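PDB 1ZSW: glyoxalase family protein from Bacillus cereus, which is of unknown function but binds a zinc ion and probably acts as a metalloenzyme of the vicinal oxygen chelate superfamily. Local coordinates for residues A[188-193]-A[287-292]; A[211-216]-A[228-233]; A[99-104]-A[235-240]. All coordinates share one frame; numbering follows the deposited sequence.

Interaction 1: residues A[188-193]-A[287-292]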
ATOM      1  N   VAL A 188       6.510  -0.828  15.828  1.00 17.56           N
ATOM      2  CA  VAL A 188       7.888  -0.411  15.978  1.00 18.29           C
ATOM      3  C   VAL A 188       8.392  -0.510  17.426  1.00 19.99           C
ATOM      4  O   VAL A 188       7.582  -0.510  18.354  1.00 19.97           O
ATOM      5  CB  VAL A 188       8.089   1.075  15.508  1.00 18.03           C
ATOM      6  CG1 VAL A 188       7.831   1.182  13.991  1.00 19.42           C
ATOM      7  CG2 VAL A 188       7.173   2.055  16.273  1.00 20.63           C
ATOM      8  N   ARG A 189       9.711  -0.576  17.596  0.60 19.31           N
ATOM      9  CA  ARG A 189      10.322  -0.481  18.955  0.60 19.75           C
ATOM     10  C   ARG A 189      10.296   0.932  19.501  0.60 21.49           C
ATOM     11  O   ARG A 189      10.107   1.139  20.721  0.60 21.63           O
ATOM     12  CB  ARG A 189      11.773  -0.961  18.920  0.60 20.49           C
ATOM     13  CG  ARG A 189      11.931  -2.443  18.616  0.60 20.63           C
ATOM     14  CD  ARG A 189      12.067  -3.302  19.926  0.60 26.89           C
ATOM     15  NE  ARG A 189      12.354  -4.706  19.606  0.60 30.08           N
ATOM     16  CZ  ARG A 189      13.331  -5.092  18.790  0.60 27.87           C
ATOM     17  NH1 ARG A 189      14.146  -4.188  18.261  0.60 34.36           N
ATOM     18  NH2 ARG A 189      13.500  -6.361  18.492  0.60 23.46           N
ATOM     19  N   ARG A 190      10.535   1.898  18.618  1.00 21.01           N
ATOM     20  CA  ARG A 190      10.645   3.322  18.983  1.00 22.44           C
ATOM     21  C   ARG A 190       9.574   4.167  18.309  1.00 23.52           C
ATOM     22  O   ARG A 190       9.777   4.738  17.228  1.00 20.63           O
ATOM     23  CB  ARG A 190      12.045   3.851  18.634  1.00 24.77           C
ATOM     24  CG  ARG A 190      13.158   3.165  19.395  1.00 24.91           C
ATOM     25  CD  ARG A 190      13.192   3.607  20.859  1.00 32.49           C
ATOM     26  NE  ARG A 190      13.194   5.064  21.035  1.00 30.55           N
ATOM     27  CZ  ARG A 190      14.263   5.811  21.315  1.00 33.74           C
ATOM     28  NH1 ARG A 190      15.471   5.255  21.415  1.00 33.91           N
ATOM     29  NH2 ARG A 190      14.126   7.131  21.448  1.00 28.73           N
ATOM     30  N   LEU A 191       8.429   4.251  18.966  1.00 22.71           N
ATOM     31  CA  LEU A 191       7.306   5.029  18.481  1.00 22.67           C
ATOM     32  C   LEU A 191       7.643   6.516  18.365  1.00 21.42           C
ATOM     33  O   LEU A 191       7.227   7.180  17.415  1.00 23.88           O
ATOM     34  CB  LEU A 191       6.107   4.782  19.419  1.00 22.98           C
ATOM     35  CG  LEU A 191       4.767   5.440  19.092  1.00 26.37           C
ATOM     36  CD1 LEU A 191       3.609   4.597  19.621  1.00 24.71           C
ATOM     37  CD2 LEU A 191       4.709   6.877  19.614  1.00 29.43           C
ATOM     38  N   ASP A 192       8.442   7.041  19.303  1.00 22.59           N
ATOM     39  CA  ASP A 192       8.850   8.454  19.229  1.00 22.32           C
ATOM     40  C   ASP A 192       9.623   8.797  17.969  1.00 22.72           C
ATOM     41  O   ASP A 192       9.420   9.850  17.358  1.00 24.29           O
ATOM     42  CB  ASP A 192       9.649   8.869  20.490  1.00 26.31           C
ATOM     43  CG  ASP A 192      10.898   8.014  20.730  1.00 32.10           C
ATOM     44  OD1 ASP A 192      10.948   6.831  20.320  1.00 30.39           O
ATOM     45  OD2 ASP A 192      11.846   8.524  21.380  1.00 36.52           O
ATOM     46  N   LYS A 193      10.494   7.884  17.571  1.00 21.09           N
ATOM     47  CA  LYS A 193      11.326   8.111  16.387  1.00 22.37           C
ATOM     48  C   LYS A 193      10.454   8.072  15.143  1.00 20.63           C
ATOM     49  O   LYS A 193      10.641   8.891  14.235  1.00 21.35           O
ATOM     50  CB  LYS A 193      12.465   7.078  16.340  1.00 24.12           C
ATOM     51  CG  LYS A 193      13.445   7.193  17.533  0.70 26.87           C
ATOM     52  CD  LYS A 193      14.772   6.527  17.196  0.70 32.75           C
ATOM     53  CE  LYS A 193      15.966   7.285  17.803  0.70 37.18           C
ATOM     54  NZ  LYS A 193      16.276   8.561  17.068  0.70 42.54           N
ATOM     55  N   GLU A 287      13.570   3.949   7.704  1.00 21.32           N
ATOM     56  CA  GLU A 287      13.685   4.843   8.865  1.00 23.13           C
ATOM     57  C   GLU A 287      14.350   4.145  10.061  1.00 23.99           C
ATOM     58  O   GLU A 287      14.812   3.013   9.953  1.00 23.65           O
ATOM     59  CB  GLU A 287      12.372   5.549   9.195  1.00 25.32           C
ATOM     60  CG  GLU A 287      11.187   4.675   9.470  1.00 26.27           C
ATOM     61  CD  GLU A 287      11.346   3.900  10.770  1.00 26.79           C
ATOM     62  OE1 GLU A 287      11.212   4.497  11.880  1.00 25.96           O
ATOM     63  OE2 GLU A 287      11.625   2.686  10.663  1.00 24.86           O
ATOM     64  N   SER A 288      14.373   4.843  11.195  1.00 26.62           N
ATOM     65  CA  SER A 288      15.102   4.397  12.375  1.00 28.27           C
ATOM     66  C   SER A 288      14.782   2.956  12.808  1.00 27.91           C
ATOM     67  O   SER A 288      15.674   2.232  13.240  1.00 28.71           O
ATOM     68  CB  SER A 288      14.833   5.360  13.554  0.70 29.35           C
ATOM     69  OG  SER A 288      14.768   6.719  13.124  0.70 29.40           O
ATOM     70  N   ASN A 289      13.514   2.554  12.688  1.00 24.80           N
ATOM     71  CA  ASN A 289      13.067   1.241  13.114  1.00 23.08           C
ATOM     72  C   ASN A 289      13.205   0.204  12.010  1.00 23.91           C
ATOM     73  O   ASN A 289      12.808  -0.927  12.187  1.00 26.31           O
ATOM     74  CB  ASN A 289      11.605   1.299  13.565  1.00 20.77           C
ATOM     75  CG  ASN A 289      11.417   2.193  14.775  1.00 21.57           C
ATOM     76  OD1 ASN A 289      10.992   3.342  14.659  1.00 24.11           O
ATOM     77  ND2 ASN A 289      11.768   1.681  15.922  1.00 20.18           N
ATOM     78  N   GLY A 290      13.764   0.592  10.872  1.00 21.99           N
ATOM     79  CA  GLY A 290      13.973  -0.373   9.804  1.00 22.57           C
ATOM     80  C   GLY A 290      12.779  -0.510   8.862  1.00 23.60           C
ATOM     81  O   GLY A 290      12.806  -1.370   7.977  1.00 25.08           O
ATOM     82  N   ILE A 291      11.725   0.291   9.068  1.00 18.92           N
ATOM     83  CA  ILE A 291      10.577   0.244   8.172  1.00 19.97           C
ATOM     84  C   ILE A 291      10.981   0.824   6.789  1.00 18.56           C
ATOM     85  O   ILE A 291      11.516   1.913   6.727  1.00 18.85           O
ATOM     86  CB  ILE A 291       9.397   1.078   8.717  1.00 20.93           C
ATOM     87  CG1 ILE A 291       8.938   0.632  10.125  1.00 27.00           C
ATOM     88  CG2 ILE A 291       8.231   1.069   7.731  1.00 20.54           C
ATOM     89  CD1 ILE A 291       8.393  -0.746  10.183  1.00 26.45           C
ATOM     90  N   LEU A 292      10.660   0.128   5.708  1.00 19.27           N
ATOM     91  CA  LEU A 292      11.012   0.606   4.354  1.00 16.79           C
ATOM     92  C   LEU A 292       9.872   1.381   3.788  1.00 16.82           C
ATOM     93  O   LEU A 292       8.764   0.863   3.592  1.00 16.58           O
ATOM     94  CB  LEU A 292      11.331  -0.593   3.429  1.00 16.73           C
ATOM     95  CG  LEU A 292      11.827  -0.298   2.014  1.00 18.57           C
ATOM     96  CD1 LEU A 292      13.124   0.477   2.048  1.00 19.05           C
ATOM     97  CD2 LEU A 292      12.057  -1.626   1.292  1.00 17.17           C
TER
HETATM   98  O   HOH W   1      12.098   7.028  12.319  1.00 26.52           O
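OE1 of E287 accepts the backbone N of N289 at 3.1 Å and a water at 2.7 Å, and that water also bonds weakly to K193 O across the contact and, in the conformer given, to S288 OG. The backbone N of N289 approaches OE1 from above the carboxylate plane, while the backbone N of I291, 2.9 Å from OE2, meets its anti lone pair. In E287, chi1 of 57° and chi2 of 68° curl the chain back over its own turn until its two oxygens meet the N-H groups of N289 and I291, a task for which a buried glutamate is long enough. The side chain of V188 lies crosswise over that of N289, with V188 CB 3.6 Å from N289 CG. V188 CG1 continues the packing to I291 CG1 at 4.1 Å. R190, the N-cap residue of helix 191-201, is turned off to D192, whose carboxylate it grips side-on through NE and NH2. Residues 287-290 form a type I beta turn in which G290 readily takes the positive phi, and the turn joins the antiparallel strands 280-286 and 292-300 as a beta hairpin of the glyoxalase fold.

Interaction 2: residues A[211-216]-A[228-233]; sequences DQEAIF and VVKYLD
A beta hairpin of the second glyoxalase-family region is built here from strands 213-217 and 227-231, whose short segments run antiparallel at 165°. A214 and V229 form its hydrogen-bonded pair: A214 N gives to V229 O and V229 N to A214 O, each at 2.8 Å. On either side of it, E213 with K230 and I215 with V228 are non-hydrogen-bonded pairs. Where the strand gives way to loop, Y231 N still reaches Q212 O at 2.9 Å, a straight bond although the donor stands 38° above the carbonyl plane. E213 and K230 run alongside each other from the same face. With CG anti to the backbone N (chi1 -177°), E213 also runs diagonally to V228, its CD 3.7 Å from V228 CG1. E213 OE1 rests 3.7 Å from K230 CG; K230 NZ is 5.3 Å from E213 OE1, and the opposite charges probably attract only mildly, without a salt bridge. Such long chains suit this partly exposed end, whereas the branched I215 and V228 fill the buried continuation of the same face. On the other face the small A214 lies between R209 and V229 of the flanking strands, and V229 CG2 packs 3.8 Å from F216 CE2. F216 and V229 both press against helix 191-201; strand 213-217 lies between strands 205-209 and 227-231, and strand 227-231 pairs on its far side with strand 180-188.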
ATOM      1  N   ASP A 211       1.981   6.159  24.742  1.00 32.41           N
ATOM      2  CA  ASP A 211       3.144   5.279  24.702  1.00 32.68           C
ATOM      3  C   ASP A 211       2.938   3.979  23.915  1.00 30.42           C
ATOM      4  O   ASP A 211       3.920   3.351  23.483  1.00 31.08           O
ATOM      5  CB  ASP A 211       3.593   4.934  26.132  1.00 35.23           C
ATOM      6  CG  ASP A 211       4.280   6.091  26.823  1.00 43.23           C
ATOM      7  OD1 ASP A 211       4.613   7.087  26.150  1.00 44.43           O
ATOM      8  OD2 ASP A 211       4.498   6.001  28.054  1.00 49.83           O
ATOM      9  N   GLN A 212       1.675   3.584  23.738  0.60 28.99           N
ATOM     10  CA  GLN A 212       1.327   2.309  23.132  0.60 27.17           C
ATOM     11  C   GLN A 212       1.004   2.466  21.648  0.60 25.44           C
ATOM     12  O   GLN A 212       1.295   1.577  20.848  0.60 24.86           O
ATOM     13  CB  GLN A 212       0.119   1.679  23.847  0.60 28.77           C
ATOM     14  CG  GLN A 212       0.419   1.160  25.277  0.60 30.98           C
ATOM     15  CD  GLN A 212       0.544   2.286  26.303  0.60 33.70           C
ATOM     16  OE1 GLN A 212      -0.354   3.121  26.449  0.60 36.64           O
ATOM     17  NE2 GLN A 212       1.668   2.313  27.017  0.60 36.05           N
ATOM     18  N   GLU A 213       0.373   3.576  21.303  1.00 25.60           N
ATOM     19  CA  GLU A 213      -0.129   3.778  19.909  1.00 24.54           C
ATOM     20  C   GLU A 213      -0.293   5.225  19.549  1.00 25.57           C
ATOM     21  O   GLU A 213      -0.664   6.057  20.379  1.00 25.22           O
ATOM     22  CB  GLU A 213      -1.476   3.081  19.742  1.00 23.23           C
ATOM     23  CG  GLU A 213      -2.026   3.194  18.294  1.00 27.86           C
ATOM     24  CD  GLU A 213      -3.288   2.421  18.102  1.00 35.19           C
ATOM     25  OE1 GLU A 213      -3.204   1.179  17.995  1.00 38.39           O
ATOM     26  OE2 GLU A 213      -4.366   3.057  18.059  1.00 36.41           O
ATOM     27  N   ALA A 214      -0.042   5.572  18.291  1.00 22.30           N
ATOM     28  CA  ALA A 214      -0.255   6.936  17.871  1.00 22.03           C
ATOM     29  C   ALA A 214      -0.868   6.828  16.475  1.00 25.38           C
ATOM     30  O   ALA A 214      -0.685   5.800  15.790  1.00 26.08           O
ATOM     31  CB  ALA A 214       1.037   7.726  17.865  1.00 24.14           C
ATOM     32  N   ILE A 215      -1.625   7.837  16.081  1.00 23.57           N
ATOM     33  CA  ILE A 215      -2.321   7.805  14.775  1.00 23.22           C
ATOM     34  C   ILE A 215      -2.013   9.085  14.057  1.00 22.26           C
ATOM     35  O   ILE A 215      -2.069  10.152  14.651  1.00 22.05           O
ATOM     36  CB  ILE A 215      -3.847   7.562  14.928  1.00 21.90           C
ATOM     37  CG1 ILE A 215      -4.101   6.176  15.550  1.00 23.85           C
ATOM     38  CG2 ILE A 215      -4.550   7.722  13.572  1.00 24.63           C
ATOM     39  CD1 ILE A 215      -5.623   5.792  15.606  1.00 25.32           C
ATOM     40  N   PHE A 216      -1.630   9.006  12.760  1.00 18.10           N
ATOM     41  CA  PHE A 216      -1.210  10.158  11.999  1.00 17.62           C
ATOM     42  C   PHE A 216      -1.955  10.137  10.691  1.00 18.21           C
ATOM     43  O   PHE A 216      -2.293   9.042  10.182  1.00 19.76           O
ATOM     44  CB  PHE A 216       0.309  10.082  11.676  1.00 19.72           C
ATOM     45  CG  PHE A 216       1.159  10.018  12.901  1.00 20.12           C
ATOM     46  CD1 PHE A 216       1.624  11.192  13.504  1.00 22.82           C
ATOM     47  CD2 PHE A 216       1.462   8.785  13.482  1.00 20.60           C
ATOM     48  CE1 PHE A 216       2.378  11.118  14.708  1.00 23.80           C
ATOM     49  CE2 PHE A 216       2.245   8.716  14.668  1.00 23.10           C
ATOM     50  CZ  PHE A 216       2.693   9.878  15.256  1.00 24.57           C
ATOM     51  N   VAL A 228      -1.215   4.151  11.491  1.00 18.26           N
ATOM     52  CA  VAL A 228      -1.358   3.761  12.901  1.00 18.55           C
ATOM     53  C   VAL A 228      -0.004   3.210  13.328  1.00 18.99           C
ATOM     54  O   VAL A 228       0.471   2.220  12.764  1.00 19.82           O
ATOM     55  CB  VAL A 228      -2.425   2.669  13.039  1.00 18.66           C
ATOM     56  CG1 VAL A 228      -2.490   2.189  14.511  1.00 19.98           C
ATOM     57  CG2 VAL A 228      -3.780   3.215  12.605  1.00 21.36           C
ATOM     58  N   VAL A 229       0.601   3.812  14.342  1.00 18.33           N
ATOM     59  CA  VAL A 229       1.922   3.391  14.812  1.00 19.20           C
ATOM     60  C   VAL A 229       1.739   2.730  16.176  1.00 19.72           C
ATOM     61  O   VAL A 229       1.213   3.360  17.096  1.00 22.55           O
ATOM     62  CB  VAL A 229       2.927   4.558  14.900  1.00 20.21           C
ATOM     63  CG1 VAL A 229       4.292   4.061  15.413  1.00 20.70           C
ATOM     64  CG2 VAL A 229       3.103   5.226  13.531  1.00 19.20           C
ATOM     65  N   LYS A 230       2.143   1.474  16.251  1.00 18.25           N
ATOM     66  CA  LYS A 230       2.035   0.684  17.499  1.00 20.15           C
ATOM     67  C   LYS A 230       3.411   0.364  18.080  1.00 22.60           C
ATOM     68  O   LYS A 230       4.338  -0.062  17.375  1.00 20.04           O
ATOM     69  CB  LYS A 230       1.299  -0.640  17.250  1.00 22.46           C
ATOM     70  CG  LYS A 230      -0.144  -0.466  16.763  1.00 20.72           C
ATOM     71  CD  LYS A 230      -0.811  -1.788  16.516  1.00 29.48           C
ATOM     72  CE  LYS A 230      -1.129  -2.554  17.779  1.00 35.35           C
ATOM     73  NZ  LYS A 230      -1.759  -3.844  17.394  1.00 34.13           N
ATOM     74  N   TYR A 231       3.541   0.535  19.401  1.00 21.64           N
ATOM     75  CA  TYR A 231       4.770   0.146  20.066  1.00 22.44           C
ATOM     76  C   TYR A 231       4.676  -1.331  20.436  1.00 21.61           C
ATOM     77  O   TYR A 231       3.679  -1.780  21.032  1.00 25.51           O
ATOM     78  CB  TYR A 231       4.955   0.992  21.343  1.00 24.06           C
ATOM     79  CG  TYR A 231       5.998   0.396  22.285  1.00 25.01           C
ATOM     80  CD1 TYR A 231       5.650   0.029  23.574  1.00 29.69           C
ATOM     81  CD2 TYR A 231       7.308   0.182  21.871  1.00 27.64           C
ATOM     82  CE1 TYR A 231       6.602  -0.512  24.452  1.00 27.26           C
ATOM     83  CE2 TYR A 231       8.256  -0.386  22.736  1.00 25.30           C
ATOM     84  CZ  TYR A 231       7.880  -0.716  24.017  1.00 27.98           C
ATOM     85  OH  TYR A 231       8.812  -1.249  24.867  1.00 30.98           O
ATOM     86  N   LEU A 232       5.675  -2.097  20.047  1.00 22.20           N
ATOM     87  CA  LEU A 232       5.790  -3.482  20.480  1.00 23.23           C
ATOM     88  C   LEU A 232       7.253  -3.792  20.699  1.00 25.81           C
ATOM     89  O   LEU A 232       8.111  -3.502  19.850  1.00 22.59           O
ATOM     90  CB  LEU A 232       5.155  -4.472  19.485  1.00 22.70           C
ATOM     91  CG  LEU A 232       5.138  -5.967  19.873  1.00 23.92           C
ATOM     92  CD1 LEU A 232       4.162  -6.167  21.049  1.00 27.46           C
ATOM     93  CD2 LEU A 232       4.689  -6.828  18.713  1.00 25.51           C
ATOM     94  N   ASP A 233       7.541  -4.381  21.862  1.00 27.30           N
ATOM     95  CA  ASP A 233       8.896  -4.786  22.201  1.00 28.47           C
ATOM     96  C   ASP A 233       8.999  -6.226  21.773  1.00 29.39           C
ATOM     97  O   ASP A 233       8.085  -6.755  21.122  1.00 31.93           O
ATOM     98  CB  ASP A 233       9.090  -4.664  23.732  1.00 31.37           C
ATOM     99  CG  ASP A 233      10.549  -4.454  24.141  1.00 35.44           C
ATOM    100  OD1 ASP A 233      11.467  -4.626  23.321  1.00 35.54           O
ATOM    101  OD2 ASP A 233      10.782  -4.116  25.324  1.00 43.44           O
TER

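Interaction 3: residues A[99-104]-A[235-240]; sequences TNAITR and PTEKPG
E237 lies against the methyl of A101 along its whole side chain. E237 CB is 3.7 Å from A101 CB; a chi1 of 164° swings CG away from the backbone N, and it passes at 4.2 Å from the same methyl; CD comes back to 3.6 Å from it. OE1 also stays beside this methyl, while OE2 takes a hydrogen bond from a water 2.7 Å away that gives its other bond to I102 O. Alanine suits the spot, being small enough for the glutamate to lie along it while OE2 reaches that water. The backbones are joined by a single bridge: T99 N donates to P235 O at 2.9 Å and E237 N to T99 O at 2.8 Å, both donors lying in the carbonyl plane on a lone pair. A second water links N100 O to E237 O. The methyl CG2 of T236 touches N100 CB at 4.0 Å. N100 has positive phi and psi, which asparagine tolerates well, and with A101 it faces T187 in a G1 beta bulge. From there strand 101-109 runs between strands 150-155 and 180-188, and I102 packs on I244 and L247 of strand 244-251.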
ATOM      1  N   THR A  99       8.017  -7.278  15.855  1.00 19.03           N
ATOM      2  CA  THR A  99       8.009  -5.823  15.778  1.00 17.73           C
ATOM      3  C   THR A  99       8.907  -5.342  14.637  1.00 17.46           C
ATOM      4  O   THR A  99       9.445  -6.134  13.863  1.00 18.69           O
ATOM      5  CB  THR A  99       8.333  -5.185  17.156  1.00 19.27           C
ATOM      6  OG1 THR A  99       8.061  -3.771  17.139  1.00 19.52           O
ATOM      7  CG2 THR A  99       9.790  -5.517  17.564  1.00 19.51           C
ATOM      8  N   ASN A 100       9.033  -4.017  14.528  1.00 16.34           N
ATOM      9  CA  ASN A 100       9.733  -3.371  13.408  1.00 18.04           C
ATOM     10  C   ASN A 100       9.310  -3.894  12.043  1.00 17.27           C
ATOM     11  O   ASN A 100      10.115  -4.348  11.223  1.00 19.05           O
ATOM     12  CB  ASN A 100      11.257  -3.409  13.620  1.00 18.60           C
ATOM     13  CG  ASN A 100      11.684  -2.516  14.771  1.00 20.49           C
ATOM     14  OD1 ASN A 100      10.915  -1.698  15.276  1.00 18.79           O
ATOM     15  ND2 ASN A 100      12.935  -2.649  15.166  1.00 24.16           N
ATOM     16  N   ALA A 101       8.019  -3.799  11.828  1.00 16.43           N
ATOM     17  CA  ALA A 101       7.418  -4.296  10.574  1.00 15.75           C
ATOM     18  C   ALA A 101       6.131  -3.535  10.283  1.00 16.69           C
ATOM     19  O   ALA A 101       5.491  -2.971  11.178  1.00 17.20           O
ATOM     20  CB  ALA A 101       7.081  -5.759  10.713  1.00 17.88           C
ATOM     21  N   ILE A 102       5.801  -3.414   9.000  1.00 15.90           N
ATOM     22  CA  ILE A 102       4.451  -2.959   8.588  1.00 14.32           C
ATOM     23  C   ILE A 102       3.552  -4.161   8.812  1.00 15.47           C
ATOM     24  O   ILE A 102       3.839  -5.260   8.321  1.00 15.91           O
ATOM     25  CB  ILE A 102       4.481  -2.530   7.088  1.00 13.95           C
ATOM     26  CG1 ILE A 102       5.600  -1.512   6.884  1.00 15.90           C
ATOM     27  CG2 ILE A 102       3.083  -2.004   6.679  1.00 17.01           C
ATOM     28  CD1 ILE A 102       5.940  -1.367   5.375  1.00 18.18           C
ATOM     29  N   THR A 103       2.455  -3.978   9.559  1.00 16.53           N
ATOM     30  CA  THR A 103       1.723  -5.144  10.070  1.00 16.47           C
ATOM     31  C   THR A 103       0.240  -5.271   9.686  1.00 18.24           C
ATOM     32  O   THR A 103      -0.330  -6.322   9.918  1.00 18.89           O
ATOM     33  CB  THR A 103       1.855  -5.266  11.634  1.00 16.20           C
ATOM     34  OG1 THR A 103       1.509  -4.007  12.209  1.00 19.17           O
ATOM     35  CG2 THR A 103       3.293  -5.695  12.008  1.00 19.51           C
ATOM     36  N   ARG A 104      -0.397  -4.238   9.130  1.00 16.78           N
ATOM     37  CA  ARG A 104      -1.836  -4.359   8.772  0.60 16.82           C
ATOM     38  C   ARG A 104      -2.183  -3.406   7.658  1.00 16.86           C
ATOM     39  O   ARG A 104      -1.733  -2.234   7.674  1.00 17.16           O
ATOM     40  CB  ARG A 104      -2.726  -4.076   9.995  0.60 17.14           C
ATOM     41  CG  ARG A 104      -4.134  -4.633   9.860  0.60 18.63           C
ATOM     42  CD  ARG A 104      -5.075  -4.215  10.989  0.60 18.62           C
ATOM     43  NE  ARG A 104      -4.503  -4.287  12.348  0.60 21.33           N
ATOM     44  CZ  ARG A 104      -4.640  -5.326  13.174  0.60 25.26           C
ATOM     45  NH1 ARG A 104      -5.297  -6.418  12.794  0.60 23.47           N
ATOM     46  NH2 ARG A 104      -4.092  -5.273  14.387  0.60 28.17           N
ATOM     47  N   PRO A 235      10.842  -9.728  19.830  1.00 23.03           N
ATOM     48  CA  PRO A 235      11.624  -9.949  18.615  1.00 20.85           C
ATOM     49  C   PRO A 235      11.083  -9.179  17.428  1.00 20.31           C
ATOM     50  O   PRO A 235       9.880  -8.978  17.299  1.00 21.87           O
ATOM     51  CB  PRO A 235      11.417 -11.423  18.315  1.00 21.97           C
ATOM     52  CG  PRO A 235      10.874 -12.013  19.563  1.00 27.88           C
ATOM     53  CD  PRO A 235      10.165 -10.961  20.275  1.00 25.08           C
ATOM     54  N   THR A 236      12.001  -8.847  16.543  1.00 21.63           N
ATOM     55  CA  THR A 236      11.647  -8.237  15.272  1.00 21.60           C
ATOM     56  C   THR A 236      11.020  -9.306  14.399  1.00 19.64           C
ATOM     57  O   THR A 236      11.406 -10.514  14.408  1.00 20.66           O
ATOM     58  CB  THR A 236      12.915  -7.672  14.602  1.00 22.86           C
ATOM     59  OG1 THR A 236      13.422  -6.597  15.399  1.00 27.66           O
ATOM     60  CG2 THR A 236      12.609  -7.113  13.236  1.00 21.81           C
ATOM     61  N   GLU A 237      10.025  -8.889  13.612  1.00 19.11           N
ATOM     62  CA  GLU A 237       9.441  -9.819  12.641  1.00 19.21           C
ATOM     63  C   GLU A 237      10.478 -10.402  11.708  1.00 18.72           C
ATOM     64  O   GLU A 237      11.372  -9.689  11.225  1.00 18.72           O
ATOM     65  CB  GLU A 237       8.369  -9.093  11.805  1.00 20.88           C
ATOM     66  CG  GLU A 237       7.965  -9.827  10.513  1.00 21.88           C
ATOM     67  CD  GLU A 237       6.724  -9.255   9.854  1.00 21.85           C
ATOM     68  OE1 GLU A 237       5.628  -9.230  10.479  1.00 25.37           O
ATOM     69  OE2 GLU A 237       6.880  -8.874   8.675  1.00 23.04           O
ATOM     70  N   LYS A 238      10.348 -11.703  11.419  1.00 19.10           N
ATOM     71  CA  LYS A 238      11.176 -12.355  10.418  1.00 20.13           C
ATOM     72  C   LYS A 238      10.277 -12.589   9.205  1.00 20.28           C
ATOM     73  O   LYS A 238       9.428 -13.466   9.204  1.00 21.61           O
ATOM     74  CB  LYS A 238      11.723 -13.711  10.939  1.00 25.02           C
ATOM     75  CG  LYS A 238      12.632 -13.579  12.143  1.00 29.79           C
ATOM     76  CD  LYS A 238      12.596 -14.882  12.956  1.00 42.30           C
ATOM     77  CE  LYS A 238      13.812 -15.017  13.865  1.00 47.54           C
ATOM     78  NZ  LYS A 238      13.696 -16.258  14.702  1.00 52.56           N
ATOM     79  N   PRO A 239      10.412 -11.749   8.176  1.00 20.30           N
ATOM     80  CA  PRO A 239       9.424 -11.797   7.115  1.00 19.50           C
ATOM     81  C   PRO A 239       9.565 -12.982   6.171  1.00 18.52           C
ATOM     82  O   PRO A 239      10.667 -13.332   5.779  1.00 20.18           O
ATOM     83  CB  PRO A 239       9.721 -10.520   6.318  1.00 19.07           C
ATOM     84  CG  PRO A 239      11.128 -10.209   6.586  1.00 20.70           C
ATOM     85  CD  PRO A 239      11.429 -10.701   7.974  1.00 20.29           C
ATOM     86  N   GLY A 240       8.421 -13.503   5.772  1.00 18.32           N
ATOM     87  CA  GLY A 240       8.323 -14.523   4.712  1.00 18.63           C
ATOM     88  C   GLY A 240       7.044 -14.323   3.912  1.00 21.71           C
ATOM     89  O   GLY A 240       6.688 -13.193   3.601  1.00 20.53           O
TER
HETATM   90  O   HOH W   2      10.779  -7.054  10.007  1.00 37.84           O
HETATM   91  O   HOH W   3       4.744  -7.752   7.467  1.00 20.25           O

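From the N terminus, residues 99-104 come first and meet 235-240 some 130 residues later, so interaction 3 closes the longest loop and ties the two family regions together. Residues 188-193 fall inside that loop but meet 287-292 beyond its end, so interactions 1 and 3 cross. The hairpin of interaction 2 is local and nests within both loops. All three meet around the end of strand 180-188: V188 shares backbone hydrogen bonds with K230 and L232, N100 OD1 accepts R189 N, and T99 OG1 is bonded to L232 O. Interaction 1 ties that strand's sheet to the 287-292 turn of the eight-strand sheet, whose strands carry the zinc ligands.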